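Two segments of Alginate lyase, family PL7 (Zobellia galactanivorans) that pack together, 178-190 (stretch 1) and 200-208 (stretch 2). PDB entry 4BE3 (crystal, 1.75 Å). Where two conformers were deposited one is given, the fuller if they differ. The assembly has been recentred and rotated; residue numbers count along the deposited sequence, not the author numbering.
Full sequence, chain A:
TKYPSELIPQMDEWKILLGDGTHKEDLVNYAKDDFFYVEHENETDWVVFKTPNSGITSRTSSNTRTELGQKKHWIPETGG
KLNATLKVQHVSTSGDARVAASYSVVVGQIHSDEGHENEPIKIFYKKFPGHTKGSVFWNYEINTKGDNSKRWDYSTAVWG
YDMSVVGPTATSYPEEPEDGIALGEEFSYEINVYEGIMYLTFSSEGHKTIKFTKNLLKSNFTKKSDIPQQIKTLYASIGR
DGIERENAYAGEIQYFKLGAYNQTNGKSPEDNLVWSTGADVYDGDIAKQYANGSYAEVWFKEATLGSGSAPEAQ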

ATOM      1  N   GLU A 178      23.325  17.038 -27.431  1.00 27.76           N
ATOM      2  CA  GLU A 178      23.678  18.382 -26.922  1.00 32.26           C
ATOM      3  C   GLU A 178      22.950  18.746 -25.651  1.00 31.89           C
ATOM      4  O   GLU A 178      23.545  19.371 -24.751  1.00 32.94           O
ATOM      5  N   ASP A 179      21.741  18.237 -25.489  1.00 29.78           N
ATOM      6  CA  ASP A 179      21.035  18.598 -24.270  1.00 27.69           C
ATOM      7  C   ASP A 179      21.209  17.465 -23.181  1.00 32.00           C
ATOM      8  O   ASP A 179      20.432  17.417 -22.244  1.00 28.14           O
ATOM      9  N   GLY A 180      22.196  16.600 -23.278  1.00 26.12           N
ATOM     10  CA  GLY A 180      22.256  15.480 -22.271  1.00 22.58           C
ATOM     11  C   GLY A 180      22.910  15.775 -20.925  1.00 24.77           C
ATOM     12  O   GLY A 180      23.214  16.928 -20.556  1.00 23.54           O
ATOM     13  N   ILE A 181      23.198  14.680 -20.224  1.00 20.45           N
ATOM     14  CA  ILE A 181      23.583  14.722 -18.775  1.00 22.87           C
ATOM     15  C   ILE A 181      24.906  13.995 -18.712  1.00 23.38           C
ATOM     16  O   ILE A 181      25.009  12.883 -19.181  1.00 22.41           O
ATOM     17  N   ALA A 182      25.926  14.640 -18.117  1.00 23.14           N
ATOM     18  CA  ALA A 182      27.288  14.054 -17.974  1.00 24.22           C
ATOM     19  C   ALA A 182      27.344  12.963 -16.863  1.00 25.98           C
ATOM     20  O   ALA A 182      26.533  12.975 -15.923  1.00 24.00           O
ATOM     21  N   LEU A 183      28.305  12.081 -16.925  1.00 24.26           N
ATOM     22  CA  LEU A 183      28.639  11.304 -15.700  1.00 22.63           C
ATOM     23  C   LEU A 183      28.970  12.226 -14.608  1.00 25.88           C
ATOM     24  O   LEU A 183      29.646  13.259 -14.815  1.00 24.77           O
ATOM     25  N   GLY A 184      28.460  11.913 -13.406  1.00 24.32           N
ATOM     26  CA  GLY A 184      28.854  12.722 -12.253  1.00 26.31           C
ATOM     27  C   GLY A 184      27.953  13.956 -12.154  1.00 28.70           C
ATOM     28  O   GLY A 184      28.145  14.789 -11.228  1.00 27.59           O
ATOM     29  N   GLU A 185      26.975  14.095 -13.045  1.00 24.20           N
ATOM     30  CA  GLU A 185      26.062  15.270 -13.004  1.00 23.47           C
ATOM     31  C   GLU A 185      24.744  14.888 -12.280  1.00 24.39           C
ATOM     32  O   GLU A 185      24.071  13.935 -12.694  1.00 25.02           O
ATOM     33  N   GLU A 186      24.368  15.622 -11.208  1.00 24.81           N
ATOM     34  CA  GLU A 186      23.179  15.299 -10.442  0.50 23.35           C
ATOM     35  C   GLU A 186      21.898  15.463 -11.216  1.00 24.44           C
ATOM     36  O   GLU A 186      21.707  16.477 -11.876  1.00 23.38           O
ATOM     37  N   PHE A 187      20.938  14.508 -11.076  1.00 20.95           N
ATOM     38  CA  PHE A 187      19.574  14.792 -11.537  1.00 20.48           C
ATOM     39  C   PHE A 187      18.600  14.050 -10.583  1.00 20.94           C
ATOM     40  O   PHE A 187      19.057  13.207  -9.772  1.00 21.71           O
ATOM     41  N   SER A 188      17.337  14.465 -10.660  1.00 19.80           N
ATOM     42  CA  SER A 188      16.286  13.888  -9.805  1.00 21.86           C
ATOM     43  C   SER A 188      15.203  13.299 -10.684  1.00 19.87           C
ATOM     44  O   SER A 188      14.922  13.852 -11.736  1.00 21.34           O
ATOM     45  N   TYR A 189      14.467  12.288 -10.187  1.00 18.32           N
ATOM     46  CA  TYR A 189      13.269  11.845 -10.791  1.00 16.82           C
ATOM     47  C   TYR A 189      12.241  11.660  -9.649  1.00 19.41           C
ATOM     48  O   TYR A 189      12.600  11.445  -8.444  1.00 20.16           O
ATOM     49  N   GLU A 190      11.018  11.772 -10.056  1.00 18.00           N
ATOM     50  CA  GLU A 190       9.900  11.330  -9.199  1.00 19.98           C
ATOM     51  C   GLU A 190       8.967  10.527 -10.005  1.00 18.49           C
ATOM     52  O   GLU A 190       8.556  10.968 -11.128  1.00 20.46           O
ATOM     53  N   LEU A 200       5.286  11.629 -13.987  1.00 19.74           N
ATOM     54  CA  LEU A 200       6.715  11.660 -13.832  1.00 18.07           C
ATOM     55  C   LEU A 200       7.236  13.065 -13.840  1.00 18.44           C
ATOM     56  O   LEU A 200       6.668  13.920 -14.570  1.00 22.01           O
ATOM     57  N   THR A 201       8.279  13.264 -13.000  1.00 17.85           N
ATOM     58  CA  THR A 201       8.938  14.603 -13.070  1.00 19.71           C
ATOM     59  C   THR A 201      10.388  14.327 -13.099  1.00 18.79           C
ATOM     60  O   THR A 201      10.934  13.640 -12.176  1.00 20.38           O
ATOM     61  N   PHE A 202      11.112  15.007 -13.969  1.00 19.58           N
ATOM     62  CA  PHE A 202      12.570  14.896 -14.010  1.00 19.26           C
ATOM     63  C   PHE A 202      13.230  16.262 -13.961  1.00 20.95           C
ATOM     64  O   PHE A 202      12.745  17.151 -14.657  1.00 22.60           O
ATOM     65  N   SER A 203      14.213  16.451 -13.071  1.00 22.20           N
ATOM     66  CA  SER A 203      14.790  17.804 -12.969  0.50 22.25           C
ATOM     67  C   SER A 203      16.288  17.684 -12.792  1.00 23.55           C
ATOM     68  O   SER A 203      16.815  16.664 -12.308  1.00 22.15           O
ATOM     69  N   SER A 204      17.004  18.716 -13.215  1.00 22.94           N
ATOM     70  CA  SER A 204      18.437  18.736 -13.066  1.00 24.76           C
ATOM     71  C   SER A 204      18.905  20.204 -13.234  1.00 27.63           C
ATOM     72  O   SER A 204      18.387  20.920 -14.068  1.00 26.98           O
ATOM     73  N   GLU A 205      19.784  20.641 -12.351  1.00 29.38           N
ATOM     74  CA  GLU A 205      20.136  22.074 -12.376  1.00 33.02           C
ATOM     75  C   GLU A 205      20.685  22.485 -13.781  1.00 31.98           C
ATOM     76  O   GLU A 205      21.605  21.871 -14.371  1.00 30.74           O
ATOM     77  N   GLY A 206      20.085  23.525 -14.337  1.00 31.27           N
ATOM     78  CA  GLY A 206      20.596  23.992 -15.603  1.00 36.58           C
ATOM     79  C   GLY A 206      19.915  23.321 -16.788  1.00 35.42           C
ATOM     80  O   GLY A 206      20.217  23.641 -17.909  1.00 34.16           O
ATOM     81  N   HIS A 207      19.007  22.385 -16.545  1.00 28.73           N
ATOM     82  CA  HIS A 207      18.221  21.733 -17.534  1.00 29.16           C
ATOM     83  C   HIS A 207      16.771  21.919 -17.284  1.00 26.63           C
ATOM     84  O   HIS A 207      16.361  22.274 -16.192  1.00 27.35           O
ATOM     85  N   LYS A 208      15.976  21.737 -18.332  1.00 26.07           N
ATOM     86  CA  LYS A 208      14.543  21.931 -18.199  1.00 27.47           C
ATOM     87  C   LYS A 208      13.942  20.813 -17.343  1.00 24.05           C
ATOM     88  O   LYS A 208      14.359  19.672 -17.392  1.00 25.87           O
TER

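Where a β-ladder gives way to loops, side chains often take over the pairing that the backbone no longer supplies, and this pair of segments illustrates the principle. A direct side-chain to side-chain hydrogen bond is made by His-207, whose NE2 donates to Glu-185 OE2 at 2.8 Å, near the plane of the ring. Both side chains point toward the opposing stretch, His-207 with chi1 m and Glu-185 fully extended (t, t). The carboxylate is braced from its own side, because Ala-182 N donates to Glu-185 OE1 at 2.9 Å. Ser-204, chi1 t, donates from OG to Glu-186 O at 2.8 Å, a side chain binding directly to the facing backbone.

Waters extend this network. One bridges Asp-179 O and His-207 ND1, a second joins Glu-185 OE2 to Glu-205 O, and a third links Glu-186 O with Glu-205 N. At the far end, a fourth connects Glu-190 OE2 to Thr-201 OG1, atoms too far apart, at 4.2 Å, to bond directly.

Packing fills the remainder. Ile-181 (m, m) lays CD1 over one face of the His-207 imidazole, 3.5 Å from the ring centroid. Within the ladder, Ser-188 and Ser-203 share a face with Glu-190 and Thr-201, whereas on the other face Tyr-189 CB, chi1 p, meets Phe-202 CE1 at 3.7 Å.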

ATOM      1  CB  GLU A 178      23.357  19.439 -28.021  1.00 40.29           C
ATOM      2  CG  GLU A 178      23.038  20.841 -27.478  0.50 45.50           C
ATOM      3  CD  GLU A 178      24.270  21.562 -26.935  0.50 48.32           C
ATOM      4  OE1 GLU A 178      25.356  21.346 -27.501  0.50 50.62           O
ATOM      5  OE2 GLU A 178      24.125  22.342 -25.947  0.50 49.89           O
ATOM      6  CB  ASP A 179      19.533  18.769 -24.570  1.00 30.82           C
ATOM      7  CG  ASP A 179      18.900  17.517 -25.174  1.00 36.10           C
ATOM      8  OD1 ASP A 179      19.629  16.760 -25.949  1.00 35.68           O
ATOM      9  OD2 ASP A 179      17.683  17.186 -24.844  1.00 34.40           O
ATOM     10  CB  ILE A 181      22.487  13.993 -17.906  1.00 20.41           C
ATOM     11  CG1 ILE A 181      21.104  14.685 -18.102  1.00 22.77           C
ATOM     12  CG2 ILE A 181      23.034  13.959 -16.441  1.00 19.56           C
ATOM     13  CD1 ILE A 181      21.002  16.166 -17.661  1.00 24.34           C
ATOM     14  CB  ALA A 182      28.297  15.241 -17.646  1.00 25.93           C
ATOM     15  CB  LEU A 183      29.870  10.361 -15.944  1.00 22.79           C
ATOM     16  CG  LEU A 183      29.611   9.318 -17.077  1.00 23.34           C
ATOM     17  CD1 LEU A 183      30.888   8.532 -17.217  1.00 24.76           C
ATOM     18  CD2 LEU A 183      28.393   8.383 -16.679  1.00 21.83           C
ATOM     19  CB  GLU A 185      25.711  15.746 -14.403  1.00 24.80           C
ATOM     20  CG  GLU A 185      24.857  17.006 -14.393  1.00 27.94           C
ATOM     21  CD  GLU A 185      24.704  17.672 -15.779  1.00 32.91           C
ATOM     22  OE1 GLU A 185      25.139  17.096 -16.831  1.00 29.06           O
ATOM     23  OE2 GLU A 185      24.274  18.834 -15.813  1.00 29.79           O
ATOM     24  CB  GLU A 186      23.117  16.241  -9.206  0.50 23.83           C
ATOM     25  CG  GLU A 186      24.212  15.893  -8.272  0.50 22.47           C
ATOM     26  CD  GLU A 186      24.110  16.496  -6.840  0.50 25.39           C
ATOM     27  OE1 GLU A 186      23.035  16.649  -6.292  0.50 28.94           O
ATOM     28  OE2 GLU A 186      25.173  16.738  -6.261  0.50 26.18           O
ATOM     29  CB  PHE A 187      19.352  14.335 -13.031  1.00 18.71           C
ATOM     30  CG  PHE A 187      19.584  12.864 -13.286  1.00 19.49           C
ATOM     31  CD1 PHE A 187      20.886  12.418 -13.483  1.00 19.66           C
ATOM     32  CD2 PHE A 187      18.490  11.989 -13.318  1.00 18.89           C
ATOM     33  CE1 PHE A 187      21.117  11.044 -13.789  1.00 22.12           C
ATOM     34  CE2 PHE A 187      18.703  10.604 -13.637  1.00 19.61           C
ATOM     35  CZ  PHE A 187      20.013  10.148 -13.894  1.00 19.52           C
ATOM     36  CB  SER A 188      15.694  15.074  -8.988  1.00 21.95           C
ATOM     37  OG  SER A 188      16.809  15.474  -8.118  1.00 26.66           O
ATOM     38  CB  TYR A 189      13.454  10.558 -11.624  1.00 18.62           C
ATOM     39  CG  TYR A 189      13.891   9.362 -10.883  1.00 18.23           C
ATOM     40  CD1 TYR A 189      12.908   8.618 -10.100  1.00 18.89           C
ATOM     41  CD2 TYR A 189      15.133   8.799 -11.088  1.00 17.62           C
ATOM     42  CE1 TYR A 189      13.252   7.400  -9.436  1.00 18.96           C
ATOM     43  CE2 TYR A 189      15.525   7.556 -10.415  1.00 16.82           C
ATOM     44  CZ  TYR A 189      14.539   6.894  -9.582  1.00 16.88           C
ATOM     45  OH  TYR A 189      14.958   5.691  -9.028  1.00 17.54           O
ATOM     46  CB  GLU A 190       9.163  12.612  -8.709  1.00 20.98           C
ATOM     47  CG  GLU A 190       7.921  12.259  -7.799  1.00 21.69           C
ATOM     48  CD  GLU A 190       7.228  13.528  -7.314  1.00 26.67           C
ATOM     49  OE1 GLU A 190       7.708  14.212  -6.423  1.00 26.61           O
ATOM     50  OE2 GLU A 190       6.230  13.940  -7.988  1.00 29.75           O
ATOM     51  CB  LEU A 200       7.370  10.881 -15.061  1.00 17.59           C
ATOM     52  CG  LEU A 200       6.775   9.505 -15.241  1.00 20.28           C
ATOM     53  CD1 LEU A 200       7.558   8.934 -16.559  1.00 20.24           C
ATOM     54  CD2 LEU A 200       7.143   8.622 -14.031  1.00 18.85           C
ATOM     55  CB  THR A 201       8.586  15.459 -11.839  1.00 21.57           C
ATOM     56  OG1 THR A 201       7.141  15.521 -11.756  1.00 23.11           O
ATOM     57  CG2 THR A 201       9.148  16.961 -11.931  1.00 22.90           C
ATOM     58  CB  PHE A 202      12.975  14.297 -15.419  1.00 19.50           C
ATOM     59  CG  PHE A 202      12.553  12.875 -15.569  1.00 17.24           C
ATOM     60  CD1 PHE A 202      13.445  11.869 -15.140  1.00 19.27           C
ATOM     61  CD2 PHE A 202      11.330  12.590 -16.158  1.00 18.96           C
ATOM     62  CE1 PHE A 202      13.135  10.517 -15.353  1.00 17.96           C
ATOM     63  CE2 PHE A 202      10.966  11.234 -16.391  1.00 17.58           C
ATOM     64  CZ  PHE A 202      11.883  10.206 -15.946  1.00 16.03           C
ATOM     65  CB  SER A 203      14.137  18.530 -11.738  0.50 22.93           C
ATOM     66  OG  SER A 203      14.478  17.840 -10.549  0.50 18.97           O
ATOM     67  CB  SER A 204      19.111  17.886 -14.117  1.00 23.51           C
ATOM     68  OG  SER A 204      20.523  17.905 -13.944  1.00 25.13           O
ATOM     69  CB  GLU A 205      21.155  22.326 -11.271  1.00 37.15           C
ATOM     70  CG  GLU A 205      21.899  23.661 -11.324  1.00 52.90           C
ATOM     71  CD  GLU A 205      21.011  24.847 -11.072  1.00 72.58           C
ATOM     72  OE1 GLU A 205      19.965  24.652 -10.394  1.00 79.72           O
ATOM     73  OE2 GLU A 205      21.362  25.962 -11.566  1.00 76.40           O
ATOM     74  CB  HIS A 207      18.468  20.188 -17.530  1.00 27.16           C
ATOM     75  CG  HIS A 207      19.941  19.857 -17.730  1.00 27.94           C
ATOM     76  ND1 HIS A 207      20.495  19.752 -18.941  1.00 30.60           N
ATOM     77  CD2 HIS A 207      20.980  19.684 -16.806  1.00 30.59           C
ATOM     78  CE1 HIS A 207      21.834  19.468 -18.794  1.00 29.26           C
ATOM     79  NE2 HIS A 207      22.109  19.433 -17.503  1.00 29.86           N
ATOM     80  CB  LYS A 208      13.821  21.766 -19.532  1.00 31.01           C
ATOM     81  CG  LYS A 208      14.190  22.801 -20.619  1.00 47.60           C
ATOM     82  CD  LYS A 208      13.881  24.256 -20.261  1.00 66.05           C
ATOM     83  CE  LYS A 208      14.288  25.210 -21.405  1.00 67.99           C
ATOM     84  NZ  LYS A 208      13.435  26.423 -21.331  1.00 73.16           N
TER
HETATM   85  O   HOH W   1      19.440  19.598 -21.285  1.00 30.93           O
HETATM   86  O   HOH W   2      23.462  20.102 -13.649  1.00 30.15           O
HETATM   87  O   HOH W   3      21.119  19.009 -10.432  1.00 40.05           O
HETATM   88  O   HOH W   4       5.857  13.436 -10.556  1.00 22.81           O